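Local structure of aminoglycoside phosphotransferase (Alicyclobacillus acidocaldarius subsp. acidocaldarius, 4PDY) at residues P64-C67 / R68-V71; A160-R163 / D164-M168; L192-D195 / A196-L200. The protein probably acts as a phosphate-transferring enzyme of the aminoglycoside phosphotransferase family, whose fold resembles that of protein kinases, although its own substrate remains unassigned. All coordinates share one frame; numbering follows the deposited sequence. Where two conformers were deposited one is given.

Contact 1 of 3, residues P64-C67 / R68-V71; sequences PAHC and RIMV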
ATOM      1  N   PRO A  64     -19.145  -1.724  11.251  1.00 13.83           N
ATOM      2  CA  PRO A  64     -19.519  -3.131  11.134  1.00 15.83           C
ATOM      3  C   PRO A  64     -19.947  -3.530   9.727  1.00 14.17           C
ATOM      4  O   PRO A  64     -19.582  -4.608   9.275  1.00 13.72           O
ATOM      5  CB  PRO A  64     -20.656  -3.275  12.143  1.00 19.35           C
ATOM      6  CG  PRO A  64     -20.326  -2.275  13.195  1.00 21.42           C
ATOM      7  CD  PRO A  64     -19.690  -1.120  12.479  1.00 17.24           C
ATOM      8  N   ALA A  65     -20.701  -2.666   9.049  1.00 14.80           N
ATOM      9  CA  ALA A  65     -21.131  -2.962   7.675  1.00 14.68           C
ATOM     10  C   ALA A  65     -19.927  -3.162   6.737  1.00 13.15           C
ATOM     11  O   ALA A  65     -19.955  -4.007   5.844  1.00 14.18           O
ATOM     12  CB  ALA A  65     -22.022  -1.862   7.144  1.00 16.35           C
ATOM     13  N   HIS A  66     -18.885  -2.373   6.962  1.00 11.44           N
ATOM     14  CA  HIS A  66     -17.655  -2.462   6.196  1.00 12.05           C
ATOM     15  C   HIS A  66     -16.950  -3.782   6.501  1.00 12.37           C
ATOM     16  O   HIS A  66     -16.501  -4.496   5.619  1.00 10.81           O
ATOM     17  CB  HIS A  66     -16.799  -1.231   6.483  1.00 11.88           C
ATOM     18  CG  HIS A  66     -15.506  -1.174   5.744  1.00 11.15           C
ATOM     19  ND1 HIS A  66     -14.613  -0.143   5.920  1.00 12.12           N
ATOM     20  CD2 HIS A  66     -14.919  -2.032   4.871  1.00 11.96           C
ATOM     21  CE1 HIS A  66     -13.532  -0.364   5.197  1.00 13.69           C
ATOM     22  NE2 HIS A  66     -13.687  -1.509   4.558  1.00 12.75           N
ATOM     23  N   CYS A  67     -16.907  -4.135   7.781  1.00 12.48           N
ATOM     24  CA  CYS A  67     -16.302  -5.424   8.143  1.00 13.13           C
ATOM     25  C   CYS A  67     -17.017  -6.590   7.437  1.00 12.75           C
ATOM     26  O   CYS A  67     -16.376  -7.511   6.937  1.00 12.28           O
ATOM     27  CB  CYS A  67     -16.291  -5.617   9.665  1.00 13.08           C
ATOM     28  SG  CYS A  67     -15.304  -6.999  10.242  1.00 15.57           S
ATOM     29  N   ARG A  68     -18.342  -6.532   7.386  1.00 12.22           N
ATOM     30  CA  ARG A  68     -19.109  -7.562   6.707  1.00 12.32           C
ATOM     31  C   ARG A  68     -18.799  -7.691   5.216  1.00 12.13           C
ATOM     32  O   ARG A  68     -18.576  -8.811   4.737  1.00 12.32           O
ATOM     33  CB  ARG A  68     -20.606  -7.397   6.949  1.00 13.78           C
ATOM     34  CG  ARG A  68     -20.961  -7.675   8.401  1.00 17.47           C
ATOM     35  CD  ARG A  68     -22.453  -7.646   8.607  1.00 20.27           C
ATOM     36  NE  ARG A  68     -22.782  -7.879  10.009  1.00 20.44           N
ATOM     37  CZ  ARG A  68     -22.919  -9.074  10.577  1.00 20.10           C
ATOM     38  NH1 ARG A  68     -22.756 -10.202   9.889  1.00 19.91           N
ATOM     39  NH2 ARG A  68     -23.208  -9.130  11.870  1.00 22.88           N
ATOM     40  N   ILE A  69     -18.791  -6.571   4.473  1.00 12.06           N
ATOM     41  CA  ILE A  69     -18.451  -6.674   3.054  1.00 12.36           C
ATOM     42  C   ILE A  69     -17.004  -7.135   2.844  1.00 11.87           C
ATOM     43  O   ILE A  69     -16.707  -7.848   1.877  1.00 11.99           O
ATOM     44  CB  ILE A  69     -18.796  -5.405   2.260  1.00 12.99           C
ATOM     45  CG1 ILE A  69     -18.749  -5.733   0.757  1.00 12.66           C
ATOM     46  CG2 ILE A  69     -17.858  -4.272   2.593  1.00 14.59           C
ATOM     47  CD1 ILE A  69     -19.142  -4.593  -0.153  1.00 14.44           C
HETATM   48  N   MSE A  70     -16.114  -6.722   3.739  1.00 11.05           N
HETATM   49  CA  MSE A  70     -14.726  -7.133   3.656  1.00 11.49           C
HETATM   50  C   MSE A  70     -14.615  -8.656   3.750  1.00 11.93           C
HETATM   51  O   MSE A  70     -13.935  -9.305   2.947  1.00 12.05           O
HETATM   52  CB  MSE A  70     -13.938  -6.408   4.754  1.00 13.50           C
HETATM   53  CG  MSE A  70     -12.446  -6.647   4.669  1.00 14.01           C
HETATM   54 SE   MSE A  70     -11.539  -5.725   6.149  1.00 16.52          SE
HETATM   55  CE  MSE A  70     -12.291  -6.769   7.614  1.00 16.28           C
ATOM     56  N   VAL A  71     -15.287  -9.240   4.744  0.50 11.79           N
ATOM     57  CA  VAL A  71     -15.332 -10.703   4.881  0.50 13.39           C
ATOM     58  C   VAL A  71     -15.959 -11.357   3.654  0.50 13.17           C
ATOM     59  O   VAL A  71     -15.415 -12.305   3.096  0.50 12.53           O
ATOM     60  CB  VAL A  71     -16.122 -11.136   6.138  0.50 13.45           C
ATOM     61  CG1 VAL A  71     -16.443 -12.632   6.103  0.50 13.61           C
ATOM     62  CG2 VAL A  71     -15.346 -10.797   7.407  0.50 13.84           C
TER

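Contact 2 of 3, residues A160-R163 / D164-M168; sequences ARWR and DLRQM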
ATOM      1  N   ALA A 160      -3.170  18.240  -7.647  1.00 14.49           N
ATOM      2  CA  ALA A 160      -3.145  18.999  -6.410  1.00 15.01           C
ATOM      3  C   ALA A 160      -1.766  18.933  -5.750  1.00 12.04           C
ATOM      4  O   ALA A 160      -1.246  19.938  -5.262  1.00 13.78           O
ATOM      5  CB  ALA A 160      -4.218  18.480  -5.460  1.00 17.84           C
ATOM      6  N   ARG A 161      -1.166  17.748  -5.787  1.00 12.05           N
ATOM      7  CA  ARG A 161       0.183  17.562  -5.224  1.00 12.28           C
ATOM      8  C   ARG A 161       1.228  18.390  -5.974  1.00 11.53           C
ATOM      9  O   ARG A 161       2.116  18.989  -5.370  1.00 12.30           O
ATOM     10  CB  ARG A 161       0.581  16.082  -5.199  1.00 10.87           C
ATOM     11  CG  ARG A 161      -0.271  15.292  -4.219  1.00 12.33           C
ATOM     12  CD  ARG A 161      -0.062  13.802  -4.376  1.00 14.00           C
ATOM     13  NE  ARG A 161      -0.725  13.073  -3.292  1.00 15.97           N
ATOM     14  CZ  ARG A 161      -0.828  11.752  -3.252  1.00 18.93           C
ATOM     15  NH1 ARG A 161      -0.331  11.012  -4.238  1.00 21.02           N
ATOM     16  NH2 ARG A 161      -1.424  11.163  -2.221  1.00 23.67           N
ATOM     17  N   TRP A 162       1.082  18.464  -7.302  1.00 12.03           N
ATOM     18  CA  TRP A 162       2.003  19.272  -8.085  1.00 12.88           C
ATOM     19  C   TRP A 162       1.865  20.766  -7.705  1.00 12.09           C
ATOM     20  O   TRP A 162       2.850  21.473  -7.499  1.00 12.97           O
ATOM     21  CB  TRP A 162       1.755  19.086  -9.596  1.00 13.40           C
ATOM     22  CG  TRP A 162       2.367  20.191 -10.432  1.00 16.69           C
ATOM     23  CD1 TRP A 162       1.715  21.007 -11.316  1.00 21.56           C
ATOM     24  CD2 TRP A 162       3.720  20.642 -10.392  1.00 17.82           C
ATOM     25  NE1 TRP A 162       2.591  21.929 -11.842  1.00 25.09           N
ATOM     26  CE2 TRP A 162       3.827  21.733 -11.281  1.00 22.90           C
ATOM     27  CE3 TRP A 162       4.853  20.240  -9.668  1.00 22.90           C
ATOM     28  CZ2 TRP A 162       5.033  22.406 -11.497  1.00 25.48           C
ATOM     29  CZ3 TRP A 162       6.051  20.915  -9.871  1.00 27.77           C
ATOM     30  CH2 TRP A 162       6.129  21.993 -10.781  1.00 27.70           C
ATOM     31  N   ARG A 163       0.627  21.239  -7.637  1.00 12.51           N
ATOM     32  CA  ARG A 163       0.380  22.625  -7.273  1.00 15.50           C
ATOM     33  C   ARG A 163       0.963  22.951  -5.900  1.00 14.43           C
ATOM     34  O   ARG A 163       1.576  23.986  -5.701  1.00 13.88           O
ATOM     35  CB  ARG A 163      -1.117  22.927  -7.319  1.00 16.86           C
ATOM     36  CG  ARG A 163      -1.642  22.959  -8.746  1.00 21.31           C
ATOM     37  CD  ARG A 163      -3.150  23.011  -8.812  1.00 24.82           C
ATOM     38  NE  ARG A 163      -3.583  23.251 -10.192  1.00 30.36           N
ATOM     39  CZ  ARG A 163      -4.821  23.090 -10.641  1.00 33.57           C
ATOM     40  NH1 ARG A 163      -5.789  22.664  -9.833  1.00 38.63           N
ATOM     41  NH2 ARG A 163      -5.087  23.343 -11.914  1.00 37.68           N
ATOM     42  N   ASP A 164       0.831  22.003  -4.975  1.00 12.86           N
ATOM     43  CA  ASP A 164       1.400  22.145  -3.629  1.00 12.30           C
ATOM     44  C   ASP A 164       2.931  22.211  -3.668  1.00 11.11           C
ATOM     45  O   ASP A 164       3.555  23.100  -3.086  1.00 11.72           O
ATOM     46  CB  ASP A 164       0.924  20.951  -2.808  1.00 12.13           C
ATOM     47  CG  ASP A 164       1.275  21.047  -1.326  1.00 12.32           C
ATOM     48  OD1 ASP A 164       1.378  22.146  -0.765  1.00 12.63           O
ATOM     49  OD2 ASP A 164       1.455  19.971  -0.717  1.00 13.40           O
ATOM     50  N   LEU A 165       3.530  21.265  -4.392  1.00 11.98           N
ATOM     51  CA  LEU A 165       4.976  21.198  -4.505  1.00 13.15           C
ATOM     52  C   LEU A 165       5.562  22.509  -5.055  1.00 14.09           C
ATOM     53  O   LEU A 165       6.536  23.024  -4.518  1.00 15.16           O
ATOM     54  CB  LEU A 165       5.400  20.001  -5.354  1.00 14.14           C
ATOM     55  CG  LEU A 165       6.904  19.727  -5.492  1.00 13.81           C
ATOM     56  CD1 LEU A 165       7.591  19.598  -4.130  1.00 13.48           C
ATOM     57  CD2 LEU A 165       7.103  18.467  -6.319  1.00 16.43           C
ATOM     58  N   ARG A 166       4.962  23.040  -6.122  0.50 15.20           N
ATOM     59  CA  ARG A 166       5.411  24.298  -6.706  0.50 16.69           C
ATOM     60  C   ARG A 166       5.306  25.460  -5.713  0.50 15.53           C
ATOM     61  O   ARG A 166       6.224  26.270  -5.595  0.50 18.17           O
ATOM     62  CB  ARG A 166       4.596  24.594  -7.960  0.50 19.50           C
ATOM     63  CG  ARG A 166       5.258  25.550  -8.930  0.50 19.78           C
ATOM     64  CD  ARG A 166       4.382  25.691 -10.162  0.50 22.16           C
ATOM     65  NE  ARG A 166       2.974  25.846  -9.809  0.50 25.64           N
ATOM     66  CZ  ARG A 166       1.990  25.946 -10.699  0.50 25.38           C
ATOM     67  NH1 ARG A 166       2.270  25.886 -11.989  0.50 28.27           N
ATOM     68  NH2 ARG A 166       0.732  26.085 -10.304  0.50 23.18           N
ATOM     69  N   GLN A 167       4.192  25.531  -4.989  1.00 14.26           N
ATOM     70  CA  GLN A 167       4.022  26.560  -3.968  1.00 14.61           C
ATOM     71  C   GLN A 167       5.052  26.440  -2.861  1.00 14.12           C
ATOM     72  O   GLN A 167       5.586  27.442  -2.417  1.00 14.92           O
ATOM     73  CB  GLN A 167       2.608  26.551  -3.391  1.00 19.52           C
ATOM     74  CG  GLN A 167       1.568  27.144  -4.327  1.00 26.77           C
ATOM     75  CD  GLN A 167       1.951  28.525  -4.854  1.00 31.50           C
ATOM     76  OE1 GLN A 167       2.299  29.426  -4.079  1.00 33.43           O
ATOM     77  NE2 GLN A 167       1.896  28.697  -6.189  1.00 33.12           N
HETATM   78  N   MSE A 168       5.348  25.211  -2.445  1.00 14.22           N
HETATM   79  CA  MSE A 168       6.317  24.972  -1.371  1.00 14.36           C
HETATM   80  C   MSE A 168       7.694  25.421  -1.765  1.00 13.88           C
HETATM   81  O   MSE A 168       8.342  26.085  -0.990  1.00 14.88           O
HETATM   82  CB  MSE A 168       6.307  23.518  -0.934  1.00 14.53           C
HETATM   83  CG  MSE A 168       4.972  23.294  -0.230  1.00 13.58           C
HETATM   84 SE   MSE A 168       4.920  21.548   0.579  0.75 12.16          SE
HETATM   85  CE  MSE A 168       4.831  20.399  -0.995  1.00 11.56           C
TER
HETATM   86  O   HOH W   1       1.129  26.111  -7.515  1.00 29.24           O

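Contact 3 of 3, residues L192-D195 / A196-L200; sequences LHRD and AAESL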
ATOM      1  N   LEU A 192      12.219  18.104 -10.543  1.00 12.20           N
ATOM      2  CA  LEU A 192      10.915  17.839  -9.957  1.00 14.34           C
ATOM      3  C   LEU A 192       9.798  18.331 -10.885  1.00 12.80           C
ATOM      4  O   LEU A 192       8.810  17.643 -11.102  1.00 12.06           O
ATOM      5  CB  LEU A 192      10.817  18.521  -8.591  1.00 14.15           C
ATOM      6  CG  LEU A 192      11.701  17.978  -7.467  1.00 15.16           C
ATOM      7  CD1 LEU A 192      11.523  18.892  -6.265  1.00 16.93           C
ATOM      8  CD2 LEU A 192      11.309  16.563  -7.111  1.00 15.88           C
ATOM      9  N   HIS A 193       9.984  19.530 -11.427  1.00 13.58           N
ATOM     10  CA  HIS A 193       9.018  20.120 -12.368  1.00 15.11           C
ATOM     11  C   HIS A 193       8.858  19.229 -13.608  1.00 13.05           C
ATOM     12  O   HIS A 193       7.733  18.914 -14.020  1.00 13.98           O
ATOM     13  CB  HIS A 193       9.463  21.542 -12.735  1.00 16.78           C
ATOM     14  CG  HIS A 193       8.525  22.282 -13.644  1.00 22.45           C
ATOM     15  ND1 HIS A 193       8.875  23.466 -14.249  1.00 33.31           N
ATOM     16  CD2 HIS A 193       7.257  22.020 -14.035  1.00 22.66           C
ATOM     17  CE1 HIS A 193       7.865  23.902 -14.981  1.00 31.63           C
ATOM     18  NE2 HIS A 193       6.871  23.041 -14.872  1.00 23.68           N
ATOM     19  N   ARG A 194       9.975  18.788 -14.165  1.00 14.99           N
ATOM     20  CA  ARG A 194       9.950  17.933 -15.356  1.00 15.69           C
ATOM     21  C   ARG A 194       9.189  16.642 -15.081  1.00 13.64           C
ATOM     22  O   ARG A 194       8.327  16.229 -15.849  1.00 16.83           O
ATOM     23  CB  ARG A 194      11.364  17.604 -15.837  1.00 21.02           C
ATOM     24  CG  ARG A 194      11.378  16.983 -17.223  1.00 23.57           C
ATOM     25  CD  ARG A 194      12.711  16.387 -17.668  1.00 30.46           C
ATOM     26  NE  ARG A 194      13.889  17.017 -17.071  1.00 35.68           N
ATOM     27  CZ  ARG A 194      14.752  16.437 -16.229  1.00 32.65           C
ATOM     28  NH1 ARG A 194      14.627  15.176 -15.851  1.00 41.00           N
ATOM     29  NH2 ARG A 194      15.777  17.141 -15.771  1.00 38.46           N
ATOM     30  N   ASP A 195       9.503  16.001 -13.957  1.00 13.29           N
ATOM     31  CA  ASP A 195       8.844  14.750 -13.632  1.00 13.06           C
ATOM     32  C   ASP A 195       7.340  14.913 -13.386  1.00 12.13           C
ATOM     33  O   ASP A 195       6.537  14.098 -13.839  1.00 12.88           O
ATOM     34  CB  ASP A 195       9.473  14.128 -12.380  1.00 12.55           C
ATOM     35  CG  ASP A 195      10.795  13.413 -12.636  1.00 16.35           C
ATOM     36  OD1 ASP A 195      11.151  13.149 -13.799  1.00 17.51           O
ATOM     37  OD2 ASP A 195      11.471  13.087 -11.623  1.00 19.01           O
ATOM     38  N   ALA A 196       6.951  15.949 -12.636  1.00 11.84           N
ATOM     39  CA  ALA A 196       5.533  16.195 -12.391  1.00 12.15           C
ATOM     40  C   ALA A 196       4.790  16.450 -13.710  1.00 13.89           C
ATOM     41  O   ALA A 196       3.701  15.919 -13.912  1.00 14.14           O
ATOM     42  CB  ALA A 196       5.336  17.369 -11.448  1.00 11.61           C
ATOM     43  N   ALA A 197       5.375  17.274 -14.587  1.00 14.47           N
ATOM     44  CA  ALA A 197       4.761  17.568 -15.880  1.00 15.00           C
ATOM     45  C   ALA A 197       4.617  16.318 -16.735  1.00 15.47           C
ATOM     46  O   ALA A 197       3.575  16.113 -17.356  1.00 16.59           O
ATOM     47  CB  ALA A 197       5.555  18.646 -16.603  1.00 17.67           C
ATOM     48  N   GLU A 198       5.644  15.456 -16.742  1.00 14.67           N
ATOM     49  CA  GLU A 198       5.591  14.223 -17.534  1.00 16.29           C
ATOM     50  C   GLU A 198       4.534  13.285 -16.982  1.00 13.88           C
ATOM     51  O   GLU A 198       3.819  12.642 -17.738  1.00 15.23           O
ATOM     52  CB  GLU A 198       6.956  13.530 -17.585  1.00 18.85           C
ATOM     53  CG  GLU A 198       7.993  14.306 -18.391  1.00 21.08           C
ATOM     54  CD  GLU A 198       9.373  13.668 -18.394  1.00 27.08           C
ATOM     55  OE1 GLU A 198       9.512  12.567 -17.859  1.00 33.95           O
ATOM     56  OE2 GLU A 198      10.322  14.259 -18.953  1.00 34.80           O
ATOM     57  N   SER A 199       4.426  13.231 -15.651  1.00 12.93           N
ATOM     58  CA  SER A 199       3.404  12.397 -15.022  1.00 13.01           C
ATOM     59  C   SER A 199       1.981  12.848 -15.363  1.00 12.48           C
ATOM     60  O   SER A 199       1.148  12.048 -15.794  1.00 12.92           O
ATOM     61  CB  SER A 199       3.601  12.385 -13.501  1.00 13.69           C
ATOM     62  OG  SER A 199       2.490  11.792 -12.845  1.00 13.13           O
ATOM     63  N   LEU A 200       1.714  14.137 -15.182  1.00 13.84           N
ATOM     64  CA  LEU A 200       0.384  14.658 -15.470  1.00 14.10           C
ATOM     65  C   LEU A 200       0.044  14.509 -16.956  1.00 14.42           C
ATOM     66  O   LEU A 200      -1.086  14.204 -17.271  1.00 16.17           O
ATOM     67  CB  LEU A 200       0.251  16.106 -15.014  1.00 13.61           C
ATOM     68  CG  LEU A 200       0.373  16.335 -13.495  1.00 15.66           C
ATOM     69  CD1 LEU A 200       0.348  17.822 -13.187  1.00 20.19           C
ATOM     70  CD2 LEU A 200      -0.739  15.635 -12.745  1.00 18.24           C
TER

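Contact 1 of 3, residues P64-C67 / R68-V71
Met-70, present as selenomethionine, lies one turn beyond His-66 and Cys-67 and carries much of the side-chain contact. Met-70 CB sits against two backbone oxygens, 3.3 Å from His-66 O and slightly farther from Cys-67 O, and also approaches CD2 of the His-66 ring obliquely. With CG anti to the backbone N (chi1 -174°), the chain first runs straight out through CG to the selenium. There it bends (chi3 66°), bringing the methyl Met-70 CE back beside Cys-67 SG at 4.0 Å. The sulfur and this methyl thus meet as an apolar pair on a buried side of the helix, where Met-70 also rests on Phe-88. Ile-69 has its CG2 3.3 Å from His-66 O and near the imidazole CD2, while Trp-145 meets the same histidine ring. On the solvent-facing side, Arg-68 lays CG 3.5 Å from Pro-64 O before extending to Tyr-97, whose hydroxyl is hydrogen-bonded to NH2. The backbone is held by four successive i to i+4 bonds, the shortest being Met-70 N to His-66 O at 2.9 Å. Pro-64, which has no amide hydrogen to offer, occupies the first turn. These are the opening turns of helix 64-79, which follows strand 54-60 in the N-terminal lobe, consistent with the position of helix C in the kinase-like fold.

Contact 2 of 3, residues A160-R163 / D164-M168
One face of the Trp-162 indole is covered by Arg-166, one turn further along the helix. Arg-166 CB stands 4.2 Å from the centroid of the six-membered ring and only 14° off its normal, a CH-pi contact. Arg-166 CD comes closer still to the rim, 3.6 Å from Trp-162 CZ2. The guanidinium in turn has Trp-162 NE1 over one of its faces, offset toward the rim, but its plane is inclined by 54° to the indole, so the two groups are not stacked flat. Trp-162 reaches this position because CG is anti to the backbone N (chi1 162°), which swings the indole along the helix toward Arg-166. At the guanidinium edge, in its plane, a water accepts a bond from Arg-166 NH2 at 2.8 Å and another from Gln-167 NE2, while donating to Arg-163 O. Arg-166 has two conformers, so the placing of its guanidinium and the water bond from NH2 are less certain. Arg-163 O also receives Gln-167 N at 3.1 Å, so it is gripped twice. Without the indole, as with an alanine here, the aliphatic part of Arg-166 would probably lose its flat support and a gap would open toward helix 189-203. Asp-164 points its carboxylate elsewhere: OD2 is hydrogen-bonded to His-310 and Trp-306, and OD1 to His-314. Leu-165 leans CB obliquely toward Trp-162 CE3 at 4.4 Å and rests on Pro-302. Helix 154-173 is therefore joined to helix 303-315 through Asp-164, Arg-161 and Met-168, while on the side of the indole away from Arg-166 lie Ala-196 and Leu-200 of helix 189-203, with the His-193 ring, nearly parallel to it, displaced past the rim.

Contact 3 of 3, residues L192-D195 / A196-L200
Arg-194 lies alongside Glu-198, both side chains pointing the same way, with the arginine's aliphatic part against the carboxylate. CG and CD of Arg-194 are each 3.4 Å from Glu-198 OE2. A bend at chi3 (-28°) turns the guanidinium aside, leaving Arg-194 NE 4.9 Å from Glu-198 OE2, so the opposite charges are near without forming a salt bridge. Nearer the helix, Glu-198 CG is 3.2 Å from Arg-194 O, the same carbonyl that accepts Glu-198 N at 2.9 Å. The second carboxylate is Asp-195, whose OD1 comes within 4.4 Å of Glu-198 OE1. Asp-195 is buried and compensated by salt bridges to Arg-335 and Arg-300 and a hydrogen bond from Gln-336; Glu-198 OE1 has long, weak ion pairs with Arg-300 and Arg-343. Ser-199 binds Asp-195 O through its N, and its OG is hydrogen-bonded to Ala-297 O. The two neighbouring acids would by themselves repel each other, but the arginines around them are likely to offset this and to keep Asp-195 ionised. The charge balance of this face of helix 189-203 thus rests largely on residues from later parts of the chain.

Overall arrangement
Along the chain the three contacts follow in series, on helices 64-79, 154-173 and 189-203. Contact 1 belongs to the N-terminal lobe with its antiparallel sheet, whereas contacts 2 and 3 lie in the helical part of the molecule. The centre of contact 1 is 36 Å from that of contact 2 and 39 Å from that of contact 3, and it touches neither. Contacts 2 and 3, only 11 Å apart between centres, meet directly where their two helices pack together, as at Trp-162 CE3 and Ala-196 CB, 3.4 Å apart. In contact 1 the side chain of Met-70 is about 12 Å from the bound histidine. Contacts 2 and 3 join two neighbouring helices of the helical part.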